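Local coordinates for PpiC-type peptidyl-prolyl cis-trans isomerase (Novosphingobium aromaticivorans, PDB 3GPK), which probably catalyses the cis-trans isomerisation of peptide bonds preceding proline, this chain being the parvulin-type (PpiC) isomerase domain of a longer, probably periplasmic, protein, at residues K22-V25 against F26-A29; K31-E34 against Q35-G39; G40-V43 against A44-Q48; Q48-A52 against S53-V57. One frame throughout, in Å; residues are numbered along the deposited sequence.

Contact 1: residues K22-V25 against F26-A29; sequences KPQV and FANA
Phe26 N donates to Lys22 O over 2.7 Å, the shortest bond in the first two turns of helix 22-37. The other three i to i+4 bonds are longer: Ala27 N to Pro23 O at 3.2 Å, Asn28 N to Gln24 O at 3.1 Å and Ala29 N to Val25 O at 2.9 Å. Pro23, which has no N-H to give, fits the start of the helix, where its own nitrogen needs no partner in a preceding turn.

On the outer face the side chains of Gln24 and Asn28 add a fifth bond between two residues already joined by Asn28 N to Gln24 O, with donor and acceptor residues exchanged. Gln24 NE2 donates a hydrogen bond to Asn28 OD1 at 3.1 Å, with an N-H...O angle of 141° that marks it as bent. Gln24 can reach because its CG is anti to the backbone N (chi1 172°) and the chain then folds at the next bond, carrying the amide along the helix. The two amide planes are 27° apart, and NE2 comes to OD1 from a tilt out of the Asn28 amide plane.

Toward the sheet, Val25 packs on Leu15 and Phe95, the Phe26 ring meets Phe95 edge-to-face, and Lys22 NZ is bridged to Glu90 and Glu19. The outer amide pair, by contrast, is uncharged and its bond bent, so it is probably a weak link across solvent-facing groups, while Val25 and Lys22 make contacts with the sheet side.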
# COMPACT_ATOMS: atom_id res chain seq x y z
N LYS A 22 -6.73 14.74 -9.25
CA LYS A 22 -7.06 13.45 -8.67
C LYS A 22 -7.81 12.47 -9.57
O LYS A 22 -7.43 11.30 -9.66
CB LYS A 22 -7.79 13.63 -7.33
CG LYS A 22 -6.82 13.71 -6.15
CD LYS A 22 -7.51 13.81 -4.79
CE LYS A 22 -6.49 13.70 -3.65
NZ LYS A 22 -7.10 13.80 -2.30
N PRO A 23 -8.87 12.91 -10.26
CA PRO A 23 -9.55 11.93 -11.11
C PRO A 23 -8.60 11.29 -12.14
O PRO A 23 -8.69 10.09 -12.40
CB PRO A 23 -10.67 12.75 -11.75
CG PRO A 23 -11.02 13.72 -10.65
CD PRO A 23 -9.65 14.16 -10.17
N GLN A 24 -7.72 12.09 -12.72
CA GLN A 24 -6.77 11.59 -13.70
C GLN A 24 -5.75 10.64 -13.06
O GLN A 24 -5.44 9.59 -13.62
CB GLN A 24 -6.01 12.74 -14.38
CG GLN A 24 -4.86 12.27 -15.29
CD GLN A 24 -5.34 11.58 -16.56
OE1 GLN A 24 -5.90 12.22 -17.44
NE2 GLN A 24 -5.11 10.27 -16.65
N VAL A 25 -5.22 11.02 -11.90
CA VAL A 25 -4.25 10.17 -11.24
C VAL A 25 -4.91 8.88 -10.76
O VAL A 25 -4.27 7.83 -10.74
CB VAL A 25 -3.56 10.90 -10.06
CG1 VAL A 25 -2.64 9.94 -9.31
CG2 VAL A 25 -2.74 12.06 -10.59
N PHE A 26 -6.18 8.96 -10.38
CA PHE A 26 -6.89 7.75 -9.95
C PHE A 26 -6.93 6.77 -11.11
O PHE A 26 -6.78 5.57 -10.94
CB PHE A 26 -8.33 8.07 -9.54
CG PHE A 26 -9.12 6.84 -9.19
CD1 PHE A 26 -9.01 6.25 -7.93
CD2 PHE A 26 -9.93 6.23 -10.14
CE1 PHE A 26 -9.69 5.07 -7.63
CE2 PHE A 26 -10.62 5.04 -9.85
CZ PHE A 26 -10.50 4.47 -8.59
N ALA A 27 -7.14 7.30 -12.32
CA ALA A 27 -7.20 6.47 -13.51
C ALA A 27 -5.85 5.78 -13.72
O ALA A 27 -5.80 4.60 -14.06
CB ALA A 27 -7.54 7.31 -14.73
N ASN A 28 -4.77 6.53 -13.51
CA ASN A 28 -3.44 5.98 -13.69
C ASN A 28 -3.20 4.89 -12.66
O ASN A 28 -2.65 3.84 -12.99
CB ASN A 28 -2.36 7.07 -13.51
CG ASN A 28 -2.52 8.22 -14.49
OD1 ASN A 28 -3.14 8.08 -15.54
ND2 ASN A 28 -1.93 9.37 -14.16
N ALA A 29 -3.62 5.14 -11.43
CA ALA A 29 -3.45 4.17 -10.35
C ALA A 29 -4.26 2.90 -10.60
O ALA A 29 -3.78 1.79 -10.35
CB ALA A 29 -3.86 4.79 -9.01

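Contact 2: residues K31-E34 against Q35-G39; sequences KIVE and QLKQG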
# COMPACT_ATOMS: atom_id res chain seq x y z
N LYS A 31 -5.08 1.61 -13.44
CA LYS A 31 -4.44 0.80 -14.48
C LYS A 31 -3.30 -0.01 -13.87
O LYS A 31 -3.04 -1.15 -14.28
CB LYS A 31 -3.91 1.70 -15.61
CG LYS A 31 -5.01 2.26 -16.52
CD LYS A 31 -5.79 1.15 -17.20
CE LYS A 31 -6.71 1.69 -18.29
NZ LYS A 31 -7.44 0.60 -19.00
N ILE A 32 -2.61 0.56 -12.89
CA ILE A 32 -1.51 -0.14 -12.23
C ILE A 32 -2.08 -1.30 -11.41
O ILE A 32 -1.55 -2.40 -11.44
CB ILE A 32 -0.71 0.83 -11.32
CG1 ILE A 32 0.03 1.84 -12.20
CG2 ILE A 32 0.28 0.05 -10.45
CD1 ILE A 32 0.55 3.06 -11.44
N VAL A 33 -3.17 -1.04 -10.69
CA VAL A 33 -3.80 -2.10 -9.90
C VAL A 33 -4.19 -3.25 -10.82
O VAL A 33 -4.01 -4.42 -10.48
CB VAL A 33 -5.05 -1.56 -9.16
CG1 VAL A 33 -5.79 -2.71 -8.50
CG2 VAL A 33 -4.63 -0.55 -8.10
N GLU A 34 -4.72 -2.91 -11.99
CA GLU A 34 -5.12 -3.92 -12.97
C GLU A 34 -3.93 -4.80 -13.35
O GLU A 34 -4.05 -6.02 -13.40
CB GLU A 34 -5.71 -3.24 -14.21
CG GLU A 34 -6.12 -4.21 -15.30
CD GLU A 34 -6.91 -3.54 -16.41
OE1 GLU A 34 -6.38 -2.62 -17.07
OE2 GLU A 34 -8.08 -3.94 -16.61
N GLN A 35 -2.79 -4.18 -13.64
CA GLN A 35 -1.59 -4.94 -14.00
C GLN A 35 -1.10 -5.81 -12.85
O GLN A 35 -0.62 -6.92 -13.07
CB GLN A 35 -0.47 -3.99 -14.42
CG GLN A 35 -0.72 -3.28 -15.75
CD GLN A 35 -0.95 -4.26 -16.88
OE1 GLN A 35 -0.20 -5.22 -17.05
NE2 GLN A 35 -2.00 -4.02 -17.66
N LEU A 36 -1.21 -5.30 -11.62
CA LEU A 36 -0.77 -6.06 -10.46
C LEU A 36 -1.68 -7.25 -10.21
O LEU A 36 -1.20 -8.35 -9.94
CB LEU A 36 -0.74 -5.15 -9.21
CG LEU A 36 0.29 -4.01 -9.23
CD1 LEU A 36 0.04 -3.08 -8.05
CD2 LEU A 36 1.71 -4.58 -9.19
N LYS A 37 -2.98 -7.03 -10.30
CA LYS A 37 -3.93 -8.11 -10.09
C LYS A 37 -3.75 -9.21 -11.13
O LYS A 37 -4.04 -10.37 -10.87
CB LYS A 37 -5.36 -7.57 -10.11
CG LYS A 37 -5.71 -6.76 -8.87
CD LYS A 37 -7.17 -6.35 -8.85
CE LYS A 37 -7.53 -5.73 -7.49
NZ LYS A 37 -7.31 -6.66 -6.35
N GLN A 38 -3.27 -8.84 -12.31
CA GLN A 38 -3.06 -9.82 -13.38
C GLN A 38 -1.69 -10.51 -13.31
O GLN A 38 -1.37 -11.34 -14.15
CB GLN A 38 -3.28 -9.15 -14.75
CG GLN A 38 -4.63 -8.45 -14.85
CD GLN A 38 -4.91 -7.83 -16.21
OE1 GLN A 38 -3.99 -7.48 -16.95
NE2 GLN A 38 -6.19 -7.67 -16.54
N GLY A 39 -0.89 -10.15 -12.31
CA GLY A 39 0.40 -10.81 -12.14
C GLY A 39 1.65 -9.96 -12.09
O GLY A 39 2.73 -10.48 -11.82
O HOH W 1 -3.82 -1.97 -16.94
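The Glu34 carboxylate and the Gln38 amide run side by side and point the same way, their planes 28° apart. Their closest approach is through carbon: Glu34 CG lies 3.7 Å from Gln38 NE2, whereas Glu34 OE2 is 4.2 Å from that nitrogen, too far for a hydrogen bond. With CG anti to the backbone N (chi1 178°) and the chain extended beyond it, Glu34 is laid alongside Gln38.

The other carboxylate oxygen does the polar work. A water donates to Glu34 OE1 at 2.6 Å and to Lys31 O at 2.9 Å, and accepts from Gln35 NE2 at 2.8 Å; the Gln35 chain folds back at its second torsion to present that amide. Lys31 NZ stands 3.9 Å from Glu34 OE1, a long salt bridge. Were Glu34 replaced by an alanine, the water is likely to lose its carboxylate acceptor and Lys31 this partner for its charge.

Beside these groups, the aliphatic part of Lys37 lies along Val33, Lys37 CE resting 3.6 Å from Val33 CG1, and Ile32 and Leu36 stand next to each other. The helix finishes in a Schellman motif: Gly39 N bonds back to Leu36 O at 3.0 Å and phi of Gly39 is positive (125°), a conformation in which a beta carbon would collide with the carbonyl oxygen of Gln38.

Ile32 and Leu36 fill the layer between this helix, helix 42-49 through Tyr45, and the sheet through Ile97 of strand 94-104 and residues of strand 7-16, while Val33 reaches Pro88, and Leu36 and Lys37 reach Leu85; Pro88 and Leu85 belong to strand 85-91.

Contact 3: residues G40-V43 against A44-Q48; sequences GSFV and AYARQ
Tyr45 N reaches Ser41 O at 3.0 Å in an almost straight bond (N-H...O 170°), opening an i to i+4 ladder that Ala46 N to Phe42 O and Arg47 N to Val43 O carry on. Ser41 is the N-cap of helix 42-49: with its hydroxyl anti to the backbone N (chi1 168°), Ser41 OG accepts from Ala44 N at 3.2 Å.

The Tyr45 ring turns one edge to the same Ser41 carbonyl, Tyr45 CD2 lying 3.2 Å from Ser41 O, which is close to the ring plane. The neighbouring Tyr45 CE2 is 4.0 Å from Gly40 CA; a beta carbon on Gly40 would fall only 2.7 Å from CE2, so with the ring in this place none fits. The ring also packs on Ile32 and Leu36 of helix 22-37. A serine in place of Tyr45 would probably open a gap against those two side chains and leave Ser41 O and Gly40 without the ring edge beside them.

One turn on from Val43, its CG1 sits over one face of the Arg47 guanidinium, 3.6 Å above the plane and offset toward the rim, while Arg47 NE bonds to Ala56 O. The chemistry thus divides: a hydroxyl satisfies a first-turn N-H, and Arg47 combines van der Waals contact of a methyl with its guanidinium face and a polar tie to the following loop.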
# COMPACT_ATOMS: atom_id res chain seq x y z
N GLY A 40 1.53 -8.66 -12.34
CA GLY A 40 2.70 -7.80 -12.32
C GLY A 40 3.43 -7.76 -10.99
O GLY A 40 2.82 -7.90 -9.92
N SER A 41 4.74 -7.55 -11.04
CA SER A 41 5.57 -7.48 -9.84
C SER A 41 5.31 -6.19 -9.09
O SER A 41 5.48 -5.11 -9.64
CB SER A 41 7.05 -7.54 -10.23
OG SER A 41 7.87 -7.19 -9.12
N PHE A 42 4.91 -6.30 -7.82
CA PHE A 42 4.64 -5.11 -7.03
C PHE A 42 5.90 -4.26 -6.93
O PHE A 42 5.85 -3.03 -7.01
CB PHE A 42 4.18 -5.48 -5.62
CG PHE A 42 3.63 -4.32 -4.84
CD1 PHE A 42 2.29 -3.97 -4.98
CD2 PHE A 42 4.45 -3.56 -4.01
CE1 PHE A 42 1.77 -2.87 -4.30
CE2 PHE A 42 3.94 -2.46 -3.33
CZ PHE A 42 2.59 -2.11 -3.47
N VAL A 43 7.04 -4.92 -6.72
CA VAL A 43 8.32 -4.23 -6.60
C VAL A 43 8.64 -3.44 -7.86
O VAL A 43 9.06 -2.30 -7.80
CB VAL A 43 9.47 -5.24 -6.33
CG1 VAL A 43 10.82 -4.54 -6.46
CG2 VAL A 43 9.32 -5.82 -4.93
N ALA A 44 8.43 -4.07 -9.02
CA ALA A 44 8.71 -3.41 -10.28
C ALA A 44 7.83 -2.18 -10.49
O ALA A 44 8.32 -1.12 -10.88
CB ALA A 44 8.52 -4.38 -11.43
N TYR A 45 6.53 -2.33 -10.24
CA TYR A 45 5.63 -1.20 -10.41
C TYR A 45 5.89 -0.10 -9.40
O TYR A 45 5.77 1.08 -9.72
CB TYR A 45 4.17 -1.68 -10.36
CG TYR A 45 3.70 -2.23 -11.69
CD1 TYR A 45 3.10 -1.40 -12.63
CD2 TYR A 45 3.94 -3.56 -12.04
CE1 TYR A 45 2.76 -1.87 -13.90
CE2 TYR A 45 3.60 -4.04 -13.31
CZ TYR A 45 3.01 -3.19 -14.24
OH TYR A 45 2.73 -3.61 -15.51
N ALA A 46 6.26 -0.48 -8.18
CA ALA A 46 6.55 0.50 -7.15
C ALA A 46 7.79 1.31 -7.53
O ALA A 46 7.82 2.52 -7.40
CB ALA A 46 6.76 -0.19 -5.81
N ARG A 47 8.83 0.63 -8.01
CA ARG A 47 10.05 1.32 -8.41
C ARG A 47 9.80 2.29 -9.57
O ARG A 47 10.39 3.37 -9.63
CB ARG A 47 11.13 0.31 -8.79
CG ARG A 47 11.74 -0.37 -7.59
CD ARG A 47 12.67 -1.50 -7.97
NE ARG A 47 13.48 -1.89 -6.82
CZ ARG A 47 14.27 -2.96 -6.78
NH1 ARG A 47 14.34 -3.76 -7.84
NH2 ARG A 47 14.99 -3.21 -5.70
N GLN A 48 8.91 1.91 -10.47
CA GLN A 48 8.59 2.74 -11.63
C GLN A 48 7.62 3.89 -11.34
O GLN A 48 7.82 5.01 -11.82
CB GLN A 48 8.02 1.86 -12.75
CG GLN A 48 7.36 2.62 -13.91
CD GLN A 48 8.27 3.65 -14.56
OE1 GLN A 48 9.49 3.53 -14.52
NE2 GLN A 48 7.67 4.65 -15.19

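Contact 4: residues Q48-A52 against S53-V57; sequences QYSEA and STAAV
Ser50 holds OG anti to its backbone N (chi1 -166°), and Thr54 places OG1 between the backbone N and the carbonyl carbon (chi1 53°); the two hydroxyls thereby come close enough to share one water, 2.6 Å from Ser50 OG and 2.7 Å from Thr54 OG1. The serine oxygen is also held by the backbone N-H of Phe14 in strand 7-16, and Ala52 N adds a weak bond to Ser50 OG at 3.4 Å.

Thr54 belongs to a type I beta turn running from Ala52 to Ala55. Ala55 N donates to Ala52 O at 3.1 Å, but the donor stands well above the carbonyl plane. This is the loop of the parvulin fold that leaves helix 42-49 and heads for strand 60-64, and it closes back on the residues just past the helix end: Ala55 CB lies 3.8 Å from Ser50 CB and 3.4 Å from Ser50 O. Across the turn, Ala52 CB rests 3.8 Å from Thr54 OG1.

Strand 7-16 borders the first half of the loop, where Glu51 is joined to Phe14 by backbone hydrogen bonds and Ala52 packs on the Phe14 side chain.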
# COMPACT_ATOMS: atom_id res chain seq x y z
N GLN A 48 8.91 1.91 -10.47
CA GLN A 48 8.59 2.74 -11.63
C GLN A 48 7.62 3.89 -11.34
O GLN A 48 7.82 5.01 -11.82
CB GLN A 48 8.02 1.86 -12.75
CG GLN A 48 7.36 2.62 -13.91
CD GLN A 48 8.27 3.65 -14.56
OE1 GLN A 48 9.49 3.53 -14.52
NE2 GLN A 48 7.67 4.65 -15.19
N TYR A 49 6.59 3.60 -10.56
CA TYR A 49 5.56 4.59 -10.29
C TYR A 49 5.44 5.25 -8.92
O TYR A 49 4.89 6.34 -8.83
CB TYR A 49 4.19 3.99 -10.63
CG TYR A 49 4.01 3.66 -12.09
CD1 TYR A 49 3.91 4.68 -13.04
CD2 TYR A 49 3.94 2.34 -12.53
CE1 TYR A 49 3.74 4.39 -14.39
CE2 TYR A 49 3.77 2.04 -13.88
CZ TYR A 49 3.68 3.07 -14.80
OH TYR A 49 3.53 2.79 -16.14
N SER A 50 5.93 4.61 -7.86
CA SER A 50 5.74 5.23 -6.56
C SER A 50 6.50 6.53 -6.41
O SER A 50 7.67 6.65 -6.79
CB SER A 50 6.11 4.29 -5.43
OG SER A 50 5.61 4.82 -4.20
N GLU A 51 5.81 7.52 -5.86
CA GLU A 51 6.39 8.83 -5.64
C GLU A 51 6.80 9.02 -4.18
O GLU A 51 7.15 10.12 -3.76
CB GLU A 51 5.40 9.90 -6.09
CG GLU A 51 5.25 9.94 -7.60
CD GLU A 51 4.00 10.67 -8.06
OE1 GLU A 51 3.67 11.71 -7.46
OE2 GLU A 51 3.37 10.21 -9.03
N ALA A 52 6.75 7.94 -3.42
CA ALA A 52 7.15 7.96 -2.02
C ALA A 52 8.63 7.59 -1.97
O ALA A 52 9.17 6.99 -2.91
CB ALA A 52 6.34 6.95 -1.23
N SER A 53 9.29 7.95 -0.88
CA SER A 53 10.71 7.67 -0.70
C SER A 53 11.03 6.18 -0.64
O SER A 53 12.19 5.78 -0.73
CB SER A 53 11.21 8.35 0.58
OG SER A 53 10.50 7.88 1.71
N THR A 54 10.00 5.35 -0.47
CA THR A 54 10.18 3.91 -0.40
C THR A 54 10.14 3.24 -1.77
O THR A 54 10.23 2.02 -1.88
CB THR A 54 9.10 3.26 0.49
OG1 THR A 54 7.80 3.66 0.03
CG2 THR A 54 9.27 3.68 1.94
N ALA A 55 10.01 4.05 -2.82
CA ALA A 55 9.95 3.51 -4.18
C ALA A 55 11.16 2.64 -4.51
O ALA A 55 11.01 1.54 -5.05
CB ALA A 55 9.84 4.65 -5.19
N ALA A 56 12.35 3.13 -4.17
CA ALA A 56 13.58 2.40 -4.45
C ALA A 56 13.61 0.99 -3.86
O ALA A 56 14.22 0.09 -4.44
CB ALA A 56 14.78 3.20 -3.95
N VAL A 57 12.96 0.80 -2.72
CA VAL A 57 12.94 -0.52 -2.08
C VAL A 57 11.69 -1.32 -2.44
O VAL A 57 11.27 -2.20 -1.68
CB VAL A 57 13.05 -0.40 -0.54
CG1 VAL A 57 14.46 0.00 -0.16
CG2 VAL A 57 12.03 0.61 -0.02
O HOH W 2 6.52 3.27 -2.36

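In the fold
All four contacts are local, laid in series along the chain. Contacts 1 and 2 lie on helix 22-37, with centres about 14 Å apart; contacts 3 and 4 share Gln48 and the end of helix 42-49. The first three each have some buried residues, among them Ala29, Ile32, Val33, Leu36 and Phe42, whereas contact 4 is a surface loop with none. Contacts 2 and 3 join the two helices: Leu36 CD2 packs 3.8 Å from Tyr45 CD2, and Gly40 N probably bonds to Gln35 O. Ile32 also reaches Tyr49 of contact 4. Bridging waters appear in contacts 2 and 4, a direct amide pair in contact 1, and a hydroxyl cap in contact 3.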